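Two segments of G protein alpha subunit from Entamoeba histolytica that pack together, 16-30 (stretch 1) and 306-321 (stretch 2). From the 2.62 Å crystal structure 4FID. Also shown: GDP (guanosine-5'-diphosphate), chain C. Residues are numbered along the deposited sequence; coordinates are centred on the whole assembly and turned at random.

Stretch 1 (16-30) SGKSTIAKQLKILFG
Stretch 2, residues 306-321: PTNATDGSNIKRVFML

Helix 18-28 and helix 312-321 of one chain cross almost at right angles (84° between N-to-C directions, axes 10.0 Å apart at closest approach) and bury 613 Å² between the two stretches. CA neighbours set the register: Ile21 with Ala309 (CA-CA 5.4 Å), Gln24 with Gly312 (CA-CA 6.4 Å) and Leu28 with Lys316 (CA-CA 7.0 Å). The central bump is Ile315 (chi1 m, chi2 m), a knob in the hollow lined by Ile21, Gln24, Leu25 and Leu28. Ile315 CD1 lies 3.6 Å from Ile21 CD1, Ile315 CB 3.7 Å from Gln24 CG, and Ile315 CG2 4.0 Å from Leu25 CD2 and 4.1 Å from Leu28 CD1. The CA-to-CB bond of Ile21 (m, m) points sideways, yet its end comes nearer and reaches the loop, with Ile21 CD1 3.2 Å from Ala309 CB. The small Ala309 is also met by Thr20 (chi1 m), whose CG2 lies 3.4 Å from Ala309 O. Gly312 CA lies 3.6 Å from Gln24 CD, although there would be room for a CB here, while Leu28 (m, t) lays CD1 3.6 Å from Gly312 O and 3.6 Å from Lys316 N. Farther along, Leu25 (m, t) covers one face of the Phe319 ring (chi1 t), CD2 standing 4.2 Å from the ring centroid. Phe29 (chi1 m), just past the first helix, places CE2 4.0 Å from Phe319 CD2 and CZ 4.1 Å from Lys316 CG. A type I turn, Asn308 to Asp311, leads into the second helix, capped by Asn314 N donating to Asp311 OD1 (3.0 Å); Asn308 N donates to Asn314 OD1 (2.9 Å), tying loop to helix. GDP bridges the stretches: Thr20 OG1 donates to GDP O1A (2.9 Å), and Ala309 N makes a weak bond to GDP O6 (2.7 Å).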

# COMPACT_ATOMS: atom_id res chain seq x y z
N SER A 16 1.51 2.22 -3.79
CA SER A 16 0.35 2.96 -3.39
C SER A 16 -0.48 2.11 -2.43
O SER A 16 -1.38 2.60 -1.75
CB SER A 16 -0.48 3.28 -4.61
OG SER A 16 -0.60 2.12 -5.41
N GLY A 17 -0.15 0.82 -2.37
CA GLY A 17 -0.91 -0.14 -1.60
C GLY A 17 -2.14 -0.68 -2.31
O GLY A 17 -3.02 -1.25 -1.67
N LYS A 18 -2.22 -0.53 -3.63
CA LYS A 18 -3.43 -0.98 -4.34
C LYS A 18 -3.56 -2.50 -4.33
O LYS A 18 -4.67 -3.05 -4.33
CB LYS A 18 -3.49 -0.40 -5.76
CG LYS A 18 -3.23 -1.35 -6.88
CD LYS A 18 -3.09 -0.58 -8.22
CE LYS A 18 -1.83 -0.98 -8.98
NZ LYS A 18 -1.45 -2.40 -8.68
N SER A 19 -2.42 -3.18 -4.29
CA SER A 19 -2.40 -4.65 -4.22
C SER A 19 -2.85 -5.12 -2.84
O SER A 19 -3.50 -6.15 -2.71
CB SER A 19 -1.01 -5.19 -4.59
OG SER A 19 -0.52 -6.11 -3.63
N THR A 20 -2.54 -4.35 -1.81
CA THR A 20 -3.04 -4.65 -0.48
C THR A 20 -4.55 -4.47 -0.39
O THR A 20 -5.25 -5.24 0.27
CB THR A 20 -2.41 -3.73 0.55
OG1 THR A 20 -0.98 -3.85 0.47
CG2 THR A 20 -2.92 -4.11 1.95
N ILE A 21 -5.07 -3.45 -1.05
CA ILE A 21 -6.51 -3.29 -1.11
C ILE A 21 -7.18 -4.52 -1.75
O ILE A 21 -8.21 -4.98 -1.28
CB ILE A 21 -6.87 -2.04 -1.92
CG1 ILE A 21 -6.21 -0.80 -1.31
CG2 ILE A 21 -8.39 -1.92 -2.04
CD1 ILE A 21 -6.82 -0.36 -0.01
N ALA A 22 -6.59 -5.03 -2.83
CA ALA A 22 -7.16 -6.16 -3.56
C ALA A 22 -7.16 -7.46 -2.75
O ALA A 22 -8.12 -8.24 -2.82
CB ALA A 22 -6.43 -6.35 -4.88
N LYS A 23 -6.09 -7.71 -2.01
CA LYS A 23 -6.06 -8.87 -1.13
C LYS A 23 -7.09 -8.70 -0.00
O LYS A 23 -7.74 -9.65 0.42
CB LYS A 23 -4.67 -9.07 -0.54
CG LYS A 23 -3.71 -9.80 -1.44
CD LYS A 23 -2.30 -9.70 -0.93
CE LYS A 23 -1.31 -10.15 -2.00
NZ LYS A 23 -0.01 -9.44 -1.86
N GLN A 24 -7.23 -7.48 0.45
CA GLN A 24 -8.13 -7.18 1.55
C GLN A 24 -9.58 -7.45 1.17
O GLN A 24 -10.38 -7.89 2.00
CB GLN A 24 -7.95 -5.73 1.98
CG GLN A 24 -8.51 -5.43 3.34
CD GLN A 24 -7.75 -6.13 4.45
OE1 GLN A 24 -6.78 -5.60 4.99
NE2 GLN A 24 -8.22 -7.33 4.82
N LEU A 25 -9.93 -7.20 -0.09
CA LEU A 25 -11.30 -7.40 -0.56
C LEU A 25 -11.54 -8.87 -0.82
O LEU A 25 -12.67 -9.35 -0.65
CB LEU A 25 -11.58 -6.60 -1.84
CG LEU A 25 -11.58 -5.08 -1.70
CD1 LEU A 25 -11.59 -4.41 -3.06
CD2 LEU A 25 -12.77 -4.63 -0.86
N LYS A 26 -10.50 -9.59 -1.25
CA LYS A 26 -10.64 -11.04 -1.37
C LYS A 26 -10.85 -11.66 0.01
O LYS A 26 -11.66 -12.58 0.14
CB LYS A 26 -9.45 -11.69 -2.09
CG LYS A 26 -9.83 -12.96 -2.83
CD LYS A 26 -8.62 -13.79 -3.27
CE LYS A 26 -9.06 -15.09 -3.99
NZ LYS A 26 -7.98 -16.10 -4.18
N ILE A 27 -10.14 -11.16 1.03
CA ILE A 27 -10.34 -11.67 2.38
C ILE A 27 -11.76 -11.36 2.87
O ILE A 27 -12.44 -12.22 3.43
CB ILE A 27 -9.35 -11.11 3.46
CG1 ILE A 27 -7.88 -11.41 3.15
CG2 ILE A 27 -9.68 -11.71 4.79
CD1 ILE A 27 -7.65 -12.82 2.80
N LEU A 28 -12.20 -10.12 2.66
CA LEU A 28 -13.46 -9.64 3.23
C LEU A 28 -14.69 -10.16 2.50
O LEU A 28 -15.73 -10.37 3.11
CB LEU A 28 -13.51 -8.11 3.24
CG LEU A 28 -12.50 -7.40 4.13
CD1 LEU A 28 -12.45 -5.90 3.84
CD2 LEU A 28 -12.84 -7.67 5.58
N PHE A 29 -14.59 -10.32 1.18
CA PHE A 29 -15.77 -10.66 0.41
C PHE A 29 -15.57 -11.88 -0.48
O PHE A 29 -16.54 -12.56 -0.81
CB PHE A 29 -16.22 -9.46 -0.43
CG PHE A 29 -16.49 -8.20 0.37
CD1 PHE A 29 -17.60 -8.09 1.19
CD2 PHE A 29 -15.64 -7.10 0.26
CE1 PHE A 29 -17.85 -6.93 1.90
CE2 PHE A 29 -15.89 -5.95 0.96
CZ PHE A 29 -16.99 -5.86 1.79
N GLY A 30 -14.33 -12.14 -0.88
CA GLY A 30 -14.00 -13.36 -1.61
C GLY A 30 -13.92 -14.50 -0.60
O GLY A 30 -14.54 -14.44 0.46
N PRO A 306 -9.94 8.78 2.47
CA PRO A 306 -8.64 8.26 2.89
C PRO A 306 -8.81 6.82 3.35
O PRO A 306 -9.91 6.40 3.76
CB PRO A 306 -8.24 9.19 4.05
CG PRO A 306 -9.48 10.08 4.32
CD PRO A 306 -10.62 9.51 3.55
N THR A 307 -7.74 6.05 3.25
CA THR A 307 -7.79 4.66 3.65
C THR A 307 -6.51 4.18 4.36
O THR A 307 -5.40 4.77 4.22
CB THR A 307 -8.05 3.74 2.44
OG1 THR A 307 -6.88 3.65 1.63
CG2 THR A 307 -9.21 4.26 1.61
N ASN A 308 -6.69 3.12 5.13
CA ASN A 308 -5.60 2.38 5.71
C ASN A 308 -5.77 0.90 5.31
O ASN A 308 -6.45 0.12 5.98
CB ASN A 308 -5.52 2.60 7.23
CG ASN A 308 -4.47 1.73 7.91
OD1 ASN A 308 -3.67 1.05 7.24
ND2 ASN A 308 -4.47 1.73 9.25
N ALA A 309 -5.16 0.56 4.18
CA ALA A 309 -5.28 -0.76 3.55
C ALA A 309 -4.88 -1.97 4.41
O ALA A 309 -5.29 -3.10 4.14
CB ALA A 309 -4.51 -0.77 2.22
N THR A 310 -4.06 -1.77 5.44
CA THR A 310 -3.67 -2.87 6.30
C THR A 310 -4.67 -3.07 7.44
O THR A 310 -4.44 -3.88 8.33
CB THR A 310 -2.28 -2.66 6.90
OG1 THR A 310 -2.28 -1.45 7.66
CG2 THR A 310 -1.25 -2.56 5.80
N ASP A 311 -5.78 -2.34 7.39
CA ASP A 311 -6.84 -2.40 8.40
C ASP A 311 -8.16 -2.90 7.80
O ASP A 311 -8.91 -2.13 7.20
CB ASP A 311 -7.02 -1.00 9.00
CG ASP A 311 -8.14 -0.94 10.02
OD1 ASP A 311 -8.98 -1.86 10.07
OD2 ASP A 311 -8.18 0.06 10.78
N GLY A 312 -8.41 -4.20 7.95
CA GLY A 312 -9.53 -4.86 7.31
C GLY A 312 -10.84 -4.17 7.59
O GLY A 312 -11.66 -3.95 6.70
N SER A 313 -11.01 -3.81 8.85
CA SER A 313 -12.17 -3.06 9.30
C SER A 313 -12.37 -1.75 8.53
O SER A 313 -13.47 -1.46 8.08
CB SER A 313 -12.03 -2.79 10.79
OG SER A 313 -13.28 -2.42 11.34
N ASN A 314 -11.30 -0.97 8.38
CA ASN A 314 -11.33 0.25 7.57
C ASN A 314 -11.71 -0.01 6.11
O ASN A 314 -12.59 0.65 5.56
CB ASN A 314 -9.98 0.97 7.65
CG ASN A 314 -9.99 2.33 6.95
OD1 ASN A 314 -9.40 2.50 5.88
ND2 ASN A 314 -10.65 3.30 7.55
N ILE A 315 -11.06 -0.96 5.45
CA ILE A 315 -11.40 -1.23 4.05
C ILE A 315 -12.84 -1.74 3.86
O ILE A 315 -13.48 -1.42 2.85
CB ILE A 315 -10.41 -2.20 3.38
CG1 ILE A 315 -9.02 -1.58 3.31
CG2 ILE A 315 -10.90 -2.57 1.99
CD1 ILE A 315 -9.01 -0.14 2.81
N LYS A 316 -13.34 -2.54 4.80
CA LYS A 316 -14.75 -2.98 4.76
C LYS A 316 -15.71 -1.79 4.83
O LYS A 316 -16.58 -1.64 3.98
CB LYS A 316 -15.06 -3.98 5.88
CG LYS A 316 -16.35 -4.78 5.70
CD LYS A 316 -16.92 -5.28 7.04
CE LYS A 316 -17.96 -6.40 6.84
NZ LYS A 316 -18.68 -6.86 8.10
N ARG A 317 -15.55 -0.95 5.84
CA ARG A 317 -16.42 0.21 5.99
C ARG A 317 -16.35 1.10 4.75
O ARG A 317 -17.38 1.54 4.23
CB ARG A 317 -16.08 0.96 7.28
CG ARG A 317 -16.75 2.30 7.45
CD ARG A 317 -16.17 3.04 8.65
NE ARG A 317 -14.71 3.14 8.60
CZ ARG A 317 -13.94 3.75 9.51
NH1 ARG A 317 -14.49 4.34 10.57
NH2 ARG A 317 -12.62 3.77 9.38
N VAL A 318 -15.14 1.32 4.24
CA VAL A 318 -14.95 2.21 3.10
C VAL A 318 -15.45 1.67 1.76
O VAL A 318 -16.05 2.40 0.97
CB VAL A 318 -13.48 2.63 2.96
CG1 VAL A 318 -13.29 3.37 1.66
CG2 VAL A 318 -13.09 3.48 4.13
N PHE A 319 -15.24 0.39 1.50
CA PHE A 319 -15.73 -0.14 0.24
C PHE A 319 -17.26 -0.15 0.19
O PHE A 319 -17.87 -0.08 -0.88
CB PHE A 319 -15.16 -1.52 -0.06
CG PHE A 319 -15.48 -1.98 -1.42
CD1 PHE A 319 -14.82 -1.45 -2.52
CD2 PHE A 319 -16.48 -2.91 -1.63
CE1 PHE A 319 -15.13 -1.85 -3.80
CE2 PHE A 319 -16.80 -3.31 -2.92
CZ PHE A 319 -16.12 -2.78 -4.00
N MSE A 320 -17.86 -0.22 1.38
CA MSE A 320 -19.31 -0.17 1.57
C MSE A 320 -19.93 1.15 1.10
O MSE A 320 -20.86 1.16 0.29
CB MSE A 320 -19.64 -0.38 3.05
CG MSE A 320 -20.81 -1.29 3.28
SE MSE A 320 -20.34 -3.18 3.16
CE MSE A 320 -19.25 -3.30 4.77
N LEU A 321 -19.41 2.26 1.61
CA LEU A 321 -19.76 3.56 1.07
C LEU A 321 -19.62 3.55 -0.44
O LEU A 321 -20.49 4.03 -1.16
CB LEU A 321 -18.84 4.63 1.67
CG LEU A 321 -18.96 4.69 3.20
CD1 LEU A 321 -17.91 5.62 3.83
CD2 LEU A 321 -20.37 5.09 3.59
PB GDP C . 1.21 -2.18 -5.36
O1B GDP C . 1.32 -3.64 -5.69
O2B GDP C . 2.24 -1.41 -6.15
O3B GDP C . -0.18 -1.73 -5.76
O3A GDP C . 1.46 -1.88 -3.78
PA GDP C . 1.45 -3.01 -2.61
O1A GDP C . 0.04 -3.44 -2.26
O2A GDP C . 2.29 -4.21 -3.00
O5' GDP C . 2.16 -2.27 -1.36
C5' GDP C . 3.34 -2.83 -0.77
C4' GDP C . 3.44 -2.56 0.74
O4' GDP C . 2.63 -1.44 1.15
C3' GDP C . 3.02 -3.76 1.58
O3' GDP C . 4.09 -4.12 2.48
C2' GDP C . 1.78 -3.29 2.34
O2' GDP C . 1.70 -3.91 3.64
C1' GDP C . 1.97 -1.77 2.38
N9 GDP C . 0.68 -1.03 2.55
C8 GDP C . -0.32 -0.88 1.65
N7 GDP C . -1.33 -0.13 2.17
C5 GDP C . -0.97 0.23 3.42
C6 GDP C . -1.57 1.02 4.53
O6 GDP C . -2.68 1.56 4.42
N1 GDP C . -0.87 1.13 5.67
C2 GDP C . 0.34 0.57 5.83
N2 GDP C . 0.99 0.75 7.00
N3 GDP C . 0.95 -0.16 4.86
C4 GDP C . 0.35 -0.36 3.66